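Local atomic coordinates of beta-N-acetylhexosaminidase (Streptomyces plicatus, PDB entry 1JAK), a protein that hydrolyses terminal beta-linked N-acetylhexosamine residues from glycoconjugates as a family 20 glycoside hydrolase, probably by substrate-assisted catalysis. Residues A[116-120]-A[241-245]; A[245-249]-A[309-315]. All coordinates share one frame; numbering follows the deposited sequence.

Overall arrangement
One contact joins a helix of the family 20 domain 2 to the catalytic domain and is partly buried; the other lies buried within the barrel. Contact 1 (116-120 with 241-245) relies on ring and methyl packing, with no hydrogen bond across it. Contact 2 (245-249 with 309-315) joins strand 246-250 to strand 313-315 and the loop leading into it, through a salt bridge, backbone bonds and two waters. The chain runs straight from one to the other: helix 230-242 ends in contact 1, Leu245 is shared, and strand 246-250 begins contact 2. The centres of the two contacts lie about 15 Å apart.

Contact 1 of 2, residues A[116-120]-A[241-245]; sequences AAGLF and ASRHL
Ser242 OG, on a residue whose carbonyl oxygen borders the ring of Phe120, is met by Arg243 NH1 at 3.0 Å, tilted from the guanidinium plane, and also bonds Tyr239 O. The carbonyl oxygen of Arg243 is a second oblique neighbour of that ring, 3.4 Å from Phe120 CE2. Across the contact the packing is carried by His244 and Phe120. The imidazole of His244 is held between Ala241 O on one face and the helix 116-129 backbone on the other, where CA of Ala117 sits 3.8 Å from the ring centroid in a CH-pi contact, 19° off the normal. Ala117 CB lies 3.6 Å from His244 ND1. At the other end of the imidazole, His244 CD2 rests over a face of Phe120, 3.3 Å from Phe120 CG and offset toward the rim, with the two planes inclined at 49°. Phe120 reaches across because its CG is anti to the backbone N (chi1 -170°), which carries CZ to 3.6 Å from Arg243 CA. Its ring also meets Tyr63 of helix 55-72, and Arg243 NE forms a salt bridge with Asp181. With its positive phi, His244 is the C-prime residue of a Schellman motif, completed by Leu245 N to Ala240 O, that ends helix 230-242 where it meets helix 116-129.

Contact 2 of 2, residues A[245-249]-A[309-315]; sequences LEVVP and TPGRYLH
The guanidinium of Arg312 has Tyr313 OH above the centre of one face, 3.3 Å from the plane, and the carboxylate of Glu246 at its edge. The two charged planes are only 12° apart. The grip is side-on: NH2 of Arg312 donates to OE1 of Glu246 at 2.8 Å and NE to OE2 at 3.0 Å, both nearly straight and both using syn lone pairs. A third bond, from the backbone N of Arg312 to Glu246 OE2 (2.9 Å), arrives on the anti side and tilted from the carboxylate plane, so OE2 accepts twice and the carboxylate's rotation is fixed. An extended Glu246 chain, its CG anti to the backbone N (chi1 179°), spans the distance, passing CA of Gly311. The Tyr313 ring has Arg312 CB over the centre of one face and Glu246 OE1 at its edge, 3.6 Å from CE2.

Farther along, Val248 CG1 lies against Tyr313 CB and His315 CB. Pro249 CG packs closely on Leu314 CD2 at 3.5 Å and meets Thr309 OG1, itself bonded to Leu305 O. His315 N donates to Pro249 O at 2.9 Å; the side chain of His315, stacked on His192, is about 7 Å from the bound inhibitor. Between the carboxylate grip and the Pro249 O bond, water 1 bridges Val247 O and Tyr313 O, while water 2 links Val247 O to Gly311 N.

Strands 246-249 and 313-315 run in the same direction, their axes 33° apart, and thus close the eight-stranded alpha/beta barrel. Strand 190-194 flanks the first and strand 346-350 the second, and helix 230-242 packs on Val247 and Pro249.

Contact 1 of 2, residues A[116-120]-A[241-245]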
ATOM      1  N   ALA A 116       8.301 -17.344   4.050  1.00 12.30           N
ATOM      2  CA  ALA A 116       7.262 -16.900   4.975  1.00 12.02           C
ATOM      3  C   ALA A 116       6.250 -15.965   4.322  1.00 11.63           C
ATOM      4  O   ALA A 116       5.063 -16.010   4.642  1.00 10.29           O
ATOM      5  CB  ALA A 116       7.896 -16.217   6.182  1.00 13.63           C
ATOM      6  N   ALA A 117       6.717 -15.114   3.412  1.00 10.14           N
ATOM      7  CA  ALA A 117       5.821 -14.183   2.733  1.00  9.99           C
ATOM      8  C   ALA A 117       4.758 -14.962   1.972  1.00  9.42           C
ATOM      9  O   ALA A 117       3.612 -14.526   1.871  1.00  8.87           O
ATOM     10  CB  ALA A 117       6.607 -13.293   1.777  1.00 10.74           C
ATOM     11  N   GLY A 118       5.144 -16.119   1.438  1.00  8.43           N
ATOM     12  CA  GLY A 118       4.203 -16.943   0.699  1.00  8.74           C
ATOM     13  C   GLY A 118       3.150 -17.529   1.622  1.00  9.00           C
ATOM     14  O   GLY A 118       1.962 -17.563   1.289  1.00  9.22           O
ATOM     15  N   LEU A 119       3.586 -18.005   2.784  1.00  9.29           N
ATOM     16  CA  LEU A 119       2.662 -18.566   3.763  1.00  9.27           C
ATOM     17  C   LEU A 119       1.692 -17.467   4.191  1.00  9.27           C
ATOM     18  O   LEU A 119       0.493 -17.699   4.330  1.00  8.92           O
ATOM     19  CB  LEU A 119       3.424 -19.072   4.992  1.00 10.48           C
ATOM     20  CG  LEU A 119       4.392 -20.237   4.784  1.00 11.23           C
ATOM     21  CD1 LEU A 119       5.053 -20.589   6.107  1.00 11.71           C
ATOM     22  CD2 LEU A 119       3.639 -21.438   4.228  1.00 11.79           C
ATOM     23  N   PHE A 120       2.230 -16.270   4.399  1.00  8.62           N
ATOM     24  CA  PHE A 120       1.431 -15.123   4.819  1.00  8.92           C
ATOM     25  C   PHE A 120       0.350 -14.818   3.784  1.00  9.03           C
ATOM     26  O   PHE A 120      -0.807 -14.575   4.125  1.00  8.59           O
ATOM     27  CB  PHE A 120       2.340 -13.907   5.010  1.00  8.87           C
ATOM     28  CG  PHE A 120       1.666 -12.739   5.671  1.00  8.56           C
ATOM     29  CD1 PHE A 120       1.489 -12.710   7.051  1.00  8.29           C
ATOM     30  CD2 PHE A 120       1.212 -11.662   4.913  1.00  9.19           C
ATOM     31  CE1 PHE A 120       0.873 -11.625   7.668  1.00  8.23           C
ATOM     32  CE2 PHE A 120       0.593 -10.570   5.521  1.00  8.18           C
ATOM     33  CZ  PHE A 120       0.424 -10.550   6.901  1.00  7.19           C
ATOM     34  N   ALA A 241       6.706  -4.838   8.525  1.00  9.02           N
ATOM     35  CA  ALA A 241       7.514  -5.994   8.154  1.00  9.92           C
ATOM     36  C   ALA A 241       6.837  -7.299   8.571  1.00 10.57           C
ATOM     37  O   ALA A 241       6.895  -8.292   7.842  1.00 10.21           O
ATOM     38  CB  ALA A 241       8.903  -5.892   8.787  1.00 10.27           C
ATOM     39  N   SER A 242       6.190  -7.299   9.736  1.00 10.52           N
ATOM     40  CA  SER A 242       5.509  -8.501  10.216  1.00 11.15           C
ATOM     41  C   SER A 242       4.285  -8.795   9.345  1.00 12.27           C
ATOM     42  O   SER A 242       3.740  -9.900   9.377  1.00 13.35           O
ATOM     43  CB  SER A 242       5.095  -8.343  11.686  1.00 12.65           C
ATOM     44  OG  SER A 242       4.085  -7.362  11.847  1.00 16.15           O
ATOM     45  N   ARG A 243       3.856  -7.797   8.576  1.00 10.03           N
ATOM     46  CA  ARG A 243       2.725  -7.952   7.664  1.00 10.10           C
ATOM     47  C   ARG A 243       3.271  -8.013   6.235  1.00  9.80           C
ATOM     48  O   ARG A 243       2.538  -7.839   5.259  1.00  9.34           O
ATOM     49  CB  ARG A 243       1.744  -6.781   7.801  1.00 11.08           C
ATOM     50  CG  ARG A 243       0.617  -6.987   8.819  1.00 14.35           C
ATOM     51  CD  ARG A 243       1.126  -7.144  10.241  1.00 16.79           C
ATOM     52  NE  ARG A 243       0.027  -7.327  11.191  1.00 14.39           N
ATOM     53  CZ  ARG A 243       0.171  -7.829  12.415  1.00 17.35           C
ATOM     54  NH1 ARG A 243       1.369  -8.202  12.848  1.00 20.50           N
ATOM     55  NH2 ARG A 243      -0.884  -7.977  13.204  1.00 17.49           N
ATOM     56  N   HIS A 244       4.575  -8.253   6.133  1.00  9.06           N
ATOM     57  CA  HIS A 244       5.271  -8.366   4.854  1.00  9.89           C
ATOM     58  C   HIS A 244       5.084  -7.195   3.907  1.00  9.78           C
ATOM     59  O   HIS A 244       4.836  -7.360   2.707  1.00  9.99           O
ATOM     60  CB  HIS A 244       4.891  -9.689   4.194  1.00 10.96           C
ATOM     61  CG  HIS A 244       5.357 -10.875   4.977  1.00 11.44           C
ATOM     62  ND1 HIS A 244       6.635 -11.382   4.863  1.00 12.31           N
ATOM     63  CD2 HIS A 244       4.767 -11.565   5.980  1.00 12.00           C
ATOM     64  CE1 HIS A 244       6.812 -12.329   5.766  1.00 12.80           C
ATOM     65  NE2 HIS A 244       5.694 -12.460   6.458  1.00 12.81           N
ATOM     66  N   LEU A 245       5.218  -6.003   4.477  1.00  9.24           N
ATOM     67  CA  LEU A 245       5.123  -4.760   3.735  1.00  8.92           C
ATOM     68  C   LEU A 245       6.462  -4.060   3.897  1.00  9.21           C
ATOM     69  O   LEU A 245       6.903  -3.798   5.018  1.00 10.10           O
ATOM     70  CB  LEU A 245       4.015  -3.870   4.307  1.00  8.38           C
ATOM     71  CG  LEU A 245       2.575  -4.311   4.048  1.00 10.36           C
ATOM     72  CD1 LEU A 245       1.630  -3.528   4.939  1.00 10.53           C
ATOM     73  CD2 LEU A 245       2.235  -4.096   2.582  1.00 11.21           C
TER

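Contact 2 of 2, residues A[245-249]-A[309-315]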
ATOM      1  N   LEU A 245       5.218  -6.003   4.477  1.00  9.24           N
ATOM      2  CA  LEU A 245       5.123  -4.760   3.735  1.00  8.92           C
ATOM      3  C   LEU A 245       6.462  -4.060   3.897  1.00  9.21           C
ATOM      4  O   LEU A 245       6.903  -3.798   5.018  1.00 10.10           O
ATOM      5  CB  LEU A 245       4.015  -3.870   4.307  1.00  8.38           C
ATOM      6  CG  LEU A 245       2.575  -4.311   4.048  1.00 10.36           C
ATOM      7  CD1 LEU A 245       1.630  -3.528   4.939  1.00 10.53           C
ATOM      8  CD2 LEU A 245       2.235  -4.096   2.582  1.00 11.21           C
ATOM      9  N   GLU A 246       7.120  -3.788   2.776  1.00  8.66           N
ATOM     10  CA  GLU A 246       8.397  -3.086   2.782  1.00  8.25           C
ATOM     11  C   GLU A 246       8.020  -1.607   2.788  1.00  7.85           C
ATOM     12  O   GLU A 246       7.292  -1.151   1.910  1.00  8.65           O
ATOM     13  CB  GLU A 246       9.182  -3.446   1.516  1.00  8.95           C
ATOM     14  CG  GLU A 246      10.537  -2.763   1.363  1.00  9.88           C
ATOM     15  CD  GLU A 246      11.297  -3.282   0.153  1.00 12.48           C
ATOM     16  OE1 GLU A 246      10.646  -3.809  -0.773  1.00 13.46           O
ATOM     17  OE2 GLU A 246      12.542  -3.156   0.121  1.00 10.51           O
ATOM     18  N   VAL A 247       8.492  -0.868   3.787  1.00  7.52           N
ATOM     19  CA  VAL A 247       8.164   0.550   3.892  1.00  7.47           C
ATOM     20  C   VAL A 247       9.026   1.406   2.976  1.00  7.09           C
ATOM     21  O   VAL A 247      10.254   1.324   3.005  1.00  8.30           O
ATOM     22  CB  VAL A 247       8.315   1.057   5.348  1.00  7.91           C
ATOM     23  CG1 VAL A 247       8.067   2.563   5.413  1.00  6.98           C
ATOM     24  CG2 VAL A 247       7.321   0.330   6.251  1.00  9.22           C
ATOM     25  N   VAL A 248       8.356   2.211   2.157  1.00  6.62           N
ATOM     26  CA  VAL A 248       9.003   3.122   1.224  1.00  6.37           C
ATOM     27  C   VAL A 248       8.680   4.527   1.723  1.00  6.52           C
ATOM     28  O   VAL A 248       7.581   5.041   1.500  1.00  6.83           O
ATOM     29  CB  VAL A 248       8.446   2.947  -0.203  1.00  6.83           C
ATOM     30  CG1 VAL A 248       9.115   3.934  -1.152  1.00  7.12           C
ATOM     31  CG2 VAL A 248       8.685   1.518  -0.675  1.00  8.63           C
ATOM     32  N   PRO A 249       9.627   5.157   2.431  1.00  6.06           N
ATOM     33  CA  PRO A 249       9.395   6.504   2.950  1.00  5.86           C
ATOM     34  C   PRO A 249       9.607   7.562   1.881  1.00  7.10           C
ATOM     35  O   PRO A 249      10.440   7.390   0.993  1.00  7.46           O
ATOM     36  CB  PRO A 249      10.427   6.615   4.059  1.00  7.33           C
ATOM     37  CG  PRO A 249      11.609   5.915   3.432  1.00  7.01           C
ATOM     38  CD  PRO A 249      10.968   4.673   2.817  1.00  7.52           C
ATOM     39  N   THR A 309      15.589   3.144   7.496  1.00 10.03           N
ATOM     40  CA  THR A 309      14.916   2.388   6.449  1.00 10.65           C
ATOM     41  C   THR A 309      15.623   1.107   6.010  1.00 10.75           C
ATOM     42  O   THR A 309      16.578   1.148   5.235  1.00 11.27           O
ATOM     43  CB  THR A 309      14.710   3.297   5.221  1.00 11.28           C
ATOM     44  OG1 THR A 309      13.954   4.451   5.617  1.00 12.42           O
ATOM     45  CG2 THR A 309      13.976   2.563   4.108  1.00 11.51           C
ATOM     46  N   PRO A 310      15.156  -0.053   6.499  1.00 10.55           N
ATOM     47  CA  PRO A 310      15.783  -1.320   6.114  1.00  9.84           C
ATOM     48  C   PRO A 310      15.420  -1.696   4.681  1.00 11.20           C
ATOM     49  O   PRO A 310      16.093  -2.519   4.057  1.00 10.70           O
ATOM     50  CB  PRO A 310      15.225  -2.305   7.140  1.00 11.24           C
ATOM     51  CG  PRO A 310      13.860  -1.751   7.420  1.00 11.64           C
ATOM     52  CD  PRO A 310      14.121  -0.266   7.526  1.00 11.03           C
ATOM     53  N   GLY A 311      14.355  -1.082   4.171  1.00  9.68           N
ATOM     54  CA  GLY A 311      13.906  -1.341   2.814  1.00  9.91           C
ATOM     55  C   GLY A 311      14.908  -0.862   1.780  1.00  9.09           C
ATOM     56  O   GLY A 311      15.829  -0.119   2.099  1.00 10.50           O
ATOM     57  N   ARG A 312      14.713  -1.275   0.532  1.00  9.82           N
ATOM     58  CA  ARG A 312      15.624  -0.925  -0.558  1.00 10.25           C
ATOM     59  C   ARG A 312      15.429   0.448  -1.178  1.00 10.92           C
ATOM     60  O   ARG A 312      16.347   0.981  -1.812  1.00 10.23           O
ATOM     61  CB  ARG A 312      15.491  -1.953  -1.683  1.00 11.94           C
ATOM     62  CG  ARG A 312      15.880  -3.368  -1.307  1.00 11.91           C
ATOM     63  CD  ARG A 312      15.336  -4.353  -2.327  1.00 13.59           C
ATOM     64  NE  ARG A 312      13.889  -4.525  -2.202  1.00 13.88           N
ATOM     65  CZ  ARG A 312      13.156  -5.287  -3.005  1.00 15.09           C
ATOM     66  NH1 ARG A 312      13.732  -5.949  -4.002  1.00 16.84           N
ATOM     67  NH2 ARG A 312      11.849  -5.401  -2.807  1.00 15.43           N
ATOM     68  N   TYR A 313      14.248   1.023  -0.981  1.00 10.75           N
ATOM     69  CA  TYR A 313      13.899   2.291  -1.618  1.00  9.88           C
ATOM     70  C   TYR A 313      13.745   3.535  -0.760  1.00 10.15           C
ATOM     71  O   TYR A 313      13.426   3.464   0.425  1.00 10.13           O
ATOM     72  CB  TYR A 313      12.602   2.079  -2.401  1.00  9.30           C
ATOM     73  CG  TYR A 313      12.583   0.781  -3.169  1.00 11.10           C
ATOM     74  CD1 TYR A 313      13.227   0.671  -4.399  1.00 10.00           C
ATOM     75  CD2 TYR A 313      11.969  -0.357  -2.641  1.00 11.68           C
ATOM     76  CE1 TYR A 313      13.268  -0.539  -5.084  1.00 12.89           C
ATOM     77  CE2 TYR A 313      12.002  -1.576  -3.322  1.00 12.43           C
ATOM     78  CZ  TYR A 313      12.656  -1.657  -4.542  1.00 12.40           C
ATOM     79  OH  TYR A 313      12.711  -2.857  -5.215  1.00 14.46           O
ATOM     80  N   LEU A 314      13.957   4.685  -1.395  1.00 10.00           N
ATOM     81  CA  LEU A 314      13.806   5.979  -0.742  1.00 10.52           C
ATOM     82  C   LEU A 314      13.167   6.877  -1.798  1.00  9.98           C
ATOM     83  O   LEU A 314      13.747   7.109  -2.857  1.00  9.48           O
ATOM     84  CB  LEU A 314      15.167   6.527  -0.309  1.00 13.77           C
ATOM     85  CG  LEU A 314      15.185   7.705   0.669  1.00 19.38           C
ATOM     86  CD1 LEU A 314      14.653   8.964   0.007  1.00 18.80           C
ATOM     87  CD2 LEU A 314      14.372   7.344   1.895  1.00 22.90           C
ATOM     88  N   HIS A 315      11.961   7.358  -1.504  1.00  8.09           N
ATOM     89  CA  HIS A 315      11.184   8.203  -2.413  1.00  7.51           C
ATOM     90  C   HIS A 315      11.504   9.681  -2.163  1.00  7.21           C
ATOM     91  O   HIS A 315      11.368  10.159  -1.037  1.00  6.82           O
ATOM     92  CB  HIS A 315       9.690   7.936  -2.154  1.00  6.96           C
ATOM     93  CG  HIS A 315       8.792   8.173  -3.331  1.00  7.31           C
ATOM     94  ND1 HIS A 315       8.751   9.368  -4.019  1.00  6.03           N
ATOM     95  CD2 HIS A 315       7.839   7.387  -3.889  1.00  7.87           C
ATOM     96  CE1 HIS A 315       7.811   9.308  -4.947  1.00  6.86           C
ATOM     97  NE2 HIS A 315       7.242   8.117  -4.888  1.00  7.67           N
TER
HETATM   98  O   HOH W   1      12.261   1.104   1.121  1.00 10.44           O
HETATM   99  O   HOH W   2      11.908   0.374   5.068  1.00 11.62           O